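Local structure of sulfonate ABC transporter, periplasmic sulfonate-binding protein SsuA (Methylobacillus flagellatus, 3UIF) at residues Leu103-Asn108 with Lys186-Thr191. The protein probably serves as the periplasmic binding protein of an ABC transporter, capturing sulfonates or related sulfate esters for uptake. Numbering follows the deposited sequence.
Sequences LVVPKN and KIIWST
Val105 and Lys186 pair their backbones twice, Val105 N to Lys186 O and Lys186 N to Val105 O, the latter at 2.8 Å, which identifies a hydrogen-bonded antiparallel pair. At the other end Leu103 and Trp189 form another, yet Leu103 O accepts a hydrogen bond from Ile188 N at 2.9 Å while Leu103 N donates to Trp189 O. That one-residue slip is a classic beta bulge, with Ile188 inserted, its psi of -15° far from extended. The bulge brings the Ile188 side chain round to the face carrying Leu103 and Val105, where packing is tightest: its CD1 lies 3.8 Å from Leu103 CD2, and its CG2 meets Val105 CG2 at 3.7 Å, the two side chains crossing almost at right angles. CG1 of Ile188 sits between its backbone N and carbonyl carbon (chi1 56°) and places CD1 against both Leu103 CD2 and Val105 CG1.

Toward Lys107 the contact opens to solvent. The Lys186 chain runs past Val105 CG2, CG to CG2 3.8 Å, then bends at chi4 (-88°) so that NZ reaches Lys107 O at 2.9 Å from above the carbonyl plane; Ser109 O is its second acceptor. Lys107 NZ lies 4.5 Å from Lys186 NZ, a probably unfavourable approach of like charges. A leucine in place of Lys186 would probably leave both carbonyls without this donor and the turn after Pro106 less firmly tied to the strand.

Strand 185-190 edges a five-stranded mixed sheet, next to strand 102-106, which also pairs with strand 169-172. Helix 176-181 packs against Val104 and Ile187; on the face opposite, loop residues Ile114 and Leu117 touch Leu103. With a second, six-stranded sheet in the chain, this one is probably the core of one lobe of a two-lobed periplasmic binding protein.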
ATOM      1  N   LEU A 103       1.014   9.473  14.282  1.00 43.31           N
ATOM      2  CA  LEU A 103       1.650   9.478  15.601  1.00 44.71           C
ATOM      3  C   LEU A 103       0.588   9.744  16.643  1.00 45.52           C
ATOM      4  O   LEU A 103      -0.148  10.736  16.569  1.00 45.19           O
ATOM      5  CB  LEU A 103       2.760  10.522  15.686  1.00 45.41           C
ATOM      6  CG  LEU A 103       3.669  10.527  16.924  1.00 47.34           C
ATOM      7  CD1 LEU A 103       4.453   9.232  17.103  1.00 47.27           C
ATOM      8  CD2 LEU A 103       4.622  11.710  16.863  1.00 48.28           C
ATOM      9  N   VAL A 104       0.516   8.832  17.608  1.00 46.34           N
ATOM     10  CA  VAL A 104      -0.496   8.830  18.652  1.00 46.53           C
ATOM     11  C   VAL A 104       0.224   8.920  19.972  1.00 48.38           C
ATOM     12  O   VAL A 104       1.224   8.239  20.178  1.00 49.14           O
ATOM     13  CB  VAL A 104      -1.268   7.500  18.664  1.00 46.79           C
ATOM     14  CG1 VAL A 104      -2.598   7.653  19.372  1.00 47.20           C
ATOM     15  CG2 VAL A 104      -1.444   6.950  17.242  1.00 45.24           C
ATOM     16  N   VAL A 105      -0.288   9.766  20.855  1.00 49.52           N
ATOM     17  CA  VAL A 105       0.206   9.890  22.229  1.00 51.48           C
ATOM     18  C   VAL A 105      -0.941   9.622  23.209  1.00 52.41           C
ATOM     19  O   VAL A 105      -2.102   9.746  22.831  1.00 51.75           O
ATOM     20  CB  VAL A 105       0.861  11.275  22.510  1.00 52.54           C
ATOM     21  CG1 VAL A 105       2.158  11.427  21.726  1.00 51.66           C
ATOM     22  CG2 VAL A 105      -0.098  12.433  22.240  1.00 52.07           C
ATOM     23  N   PRO A 106      -0.622   9.247  24.467  1.00 54.05           N
ATOM     24  CA  PRO A 106      -1.717   9.013  25.421  1.00 54.99           C
ATOM     25  C   PRO A 106      -2.625  10.231  25.491  1.00 55.41           C
ATOM     26  O   PRO A 106      -2.185  11.346  25.192  1.00 55.24           O
ATOM     27  CB  PRO A 106      -0.988   8.807  26.752  1.00 56.90           C
ATOM     28  CG  PRO A 106       0.339   8.260  26.358  1.00 56.11           C
ATOM     29  CD  PRO A 106       0.694   8.975  25.078  1.00 55.01           C
ATOM     30  N   LYS A 107      -3.886  10.012  25.850  1.00 55.87           N
ATOM     31  CA  LYS A 107      -4.858  11.106  25.902  1.00 56.30           C
ATOM     32  C   LYS A 107      -4.313  12.362  26.618  1.00 57.73           C
ATOM     33  O   LYS A 107      -4.407  13.465  26.079  1.00 58.00           O
ATOM     34  CB  LYS A 107      -6.190  10.645  26.529  1.00 57.65           C
ATOM     35  CG  LYS A 107      -7.273  11.722  26.603  1.00 58.53           C
ATOM     36  CD  LYS A 107      -7.723  12.166  25.210  1.00 58.91           C
ATOM     37  CE  LYS A 107      -8.128  13.635  25.185  1.00 60.76           C
ATOM     38  NZ  LYS A 107      -7.009  14.571  25.536  1.00 61.59           N
ATOM     39  N   ASN A 108      -3.732  12.185  27.805  1.00 59.21           N
ATOM     40  CA  ASN A 108      -3.296  13.313  28.637  1.00 61.45           C
ATOM     41  C   ASN A 108      -1.867  13.828  28.413  1.00 61.69           C
ATOM     42  O   ASN A 108      -1.244  14.349  29.346  1.00 63.67           O
ATOM     43  CB  ASN A 108      -3.458  12.955  30.122  1.00 64.29           C
ATOM     44  CG  ASN A 108      -4.902  12.689  30.509  1.00 67.44           C
ATOM     45  OD1 ASN A 108      -5.191  11.727  31.230  1.00 69.43           O
ATOM     46  ND2 ASN A 108      -5.824  13.536  30.022  1.00 66.97           N
ATOM     47  N   LYS A 186      -4.563  10.328  21.530  1.00 49.77           N
ATOM     48  CA  LYS A 186      -4.794  11.394  20.559  1.00 49.50           C
ATOM     49  C   LYS A 186      -3.732  11.416  19.464  1.00 47.96           C
ATOM     50  O   LYS A 186      -2.547  11.254  19.729  1.00 48.08           O
ATOM     51  CB  LYS A 186      -4.981  12.766  21.238  1.00 50.69           C
ATOM     52  CG  LYS A 186      -3.845  13.244  22.126  1.00 51.58           C
ATOM     53  CD  LYS A 186      -4.052  14.707  22.487  1.00 53.39           C
ATOM     54  CE  LYS A 186      -2.793  15.351  23.064  1.00 54.90           C
ATOM     55  NZ  LYS A 186      -2.660  15.190  24.539  1.00 55.72           N
ATOM     56  N   ILE A 187      -4.184  11.582  18.231  1.00 46.61           N
ATOM     57  CA  ILE A 187      -3.307  11.679  17.078  1.00 45.68           C
ATOM     58  C   ILE A 187      -2.804  13.113  16.982  1.00 46.42           C
ATOM     59  O   ILE A 187      -3.592  14.049  17.027  1.00 46.76           O
ATOM     60  CB  ILE A 187      -4.042  11.283  15.778  1.00 44.42           C
ATOM     61  CG1 ILE A 187      -4.447   9.809  15.831  1.00 43.98           C
ATOM     62  CG2 ILE A 187      -3.186  11.558  14.546  1.00 43.69           C
ATOM     63  CD1 ILE A 187      -5.431   9.416  14.746  1.00 43.44           C
ATOM     64  N   ILE A 188      -1.492  13.277  16.858  1.00 46.44           N
ATOM     65  CA  ILE A 188      -0.858  14.606  16.919  1.00 47.37           C
ATOM     66  C   ILE A 188      -0.072  14.924  15.647  1.00 46.68           C
ATOM     67  O   ILE A 188       0.298  16.064  15.399  1.00 47.26           O
ATOM     68  CB  ILE A 188       0.070  14.751  18.148  1.00 48.51           C
ATOM     69  CG1 ILE A 188       1.135  13.644  18.158  1.00 48.40           C
ATOM     70  CG2 ILE A 188      -0.762  14.752  19.427  1.00 49.88           C
ATOM     71  CD1 ILE A 188       2.425  14.021  18.861  1.00 50.02           C
ATOM     72  N   TRP A 189       0.179  13.893  14.852  1.00 45.60           N
ATOM     73  CA  TRP A 189       0.810  14.056  13.571  1.00 44.82           C
ATOM     74  C   TRP A 189       0.286  12.970  12.686  1.00 43.43           C
ATOM     75  O   TRP A 189      -0.070  11.904  13.165  1.00 43.23           O
ATOM     76  CB  TRP A 189       2.320  13.963  13.711  1.00 45.45           C
ATOM     77  CG  TRP A 189       3.013  14.185  12.399  1.00 45.08           C
ATOM     78  CD1 TRP A 189       3.421  15.400  11.853  1.00 45.82           C
ATOM     79  CD2 TRP A 189       3.366  13.170  11.387  1.00 44.05           C
ATOM     80  NE1 TRP A 189       3.994  15.215  10.624  1.00 45.43           N
ATOM     81  CE2 TRP A 189       3.991  13.904  10.277  1.00 44.34           C
ATOM     82  CE3 TRP A 189       3.227  11.790  11.289  1.00 43.20           C
ATOM     83  CZ2 TRP A 189       4.460  13.259   9.138  1.00 43.62           C
ATOM     84  CZ3 TRP A 189       3.706  11.151  10.133  1.00 42.49           C
ATOM     85  CH2 TRP A 189       4.315  11.873   9.089  1.00 42.63           C
ATOM     86  N   SER A 190       0.232  13.234  11.387  1.00 42.81           N
ATOM     87  CA  SER A 190      -0.225  12.259  10.416  1.00 41.67           C
ATOM     88  C   SER A 190       0.352  12.612   9.048  1.00 41.51           C
ATOM     89  O   SER A 190       0.673  13.781   8.797  1.00 42.33           O
ATOM     90  CB  SER A 190      -1.757  12.212  10.419  1.00 41.39           C
ATOM     91  OG  SER A 190      -2.299  12.267   9.131  1.00 40.72           O
ATOM     92  N   THR A 191       0.503  11.613   8.176  1.00 40.57           N
ATOM     93  CA  THR A 191       1.027  11.852   6.814  1.00 41.06           C
ATOM     94  C   THR A 191       0.046  12.623   5.934  1.00 40.38           C
ATOM     95  O   THR A 191       0.389  12.972   4.802  1.00 40.22           O
ATOM     96  CB  THR A 191       1.413  10.564   6.050  1.00 39.48           C
ATOM     97  OG1 THR A 191       0.349   9.622   6.158  1.00 38.83           O
ATOM     98  CG2 THR A 191       2.686   9.957   6.584  1.00 39.60           C
TER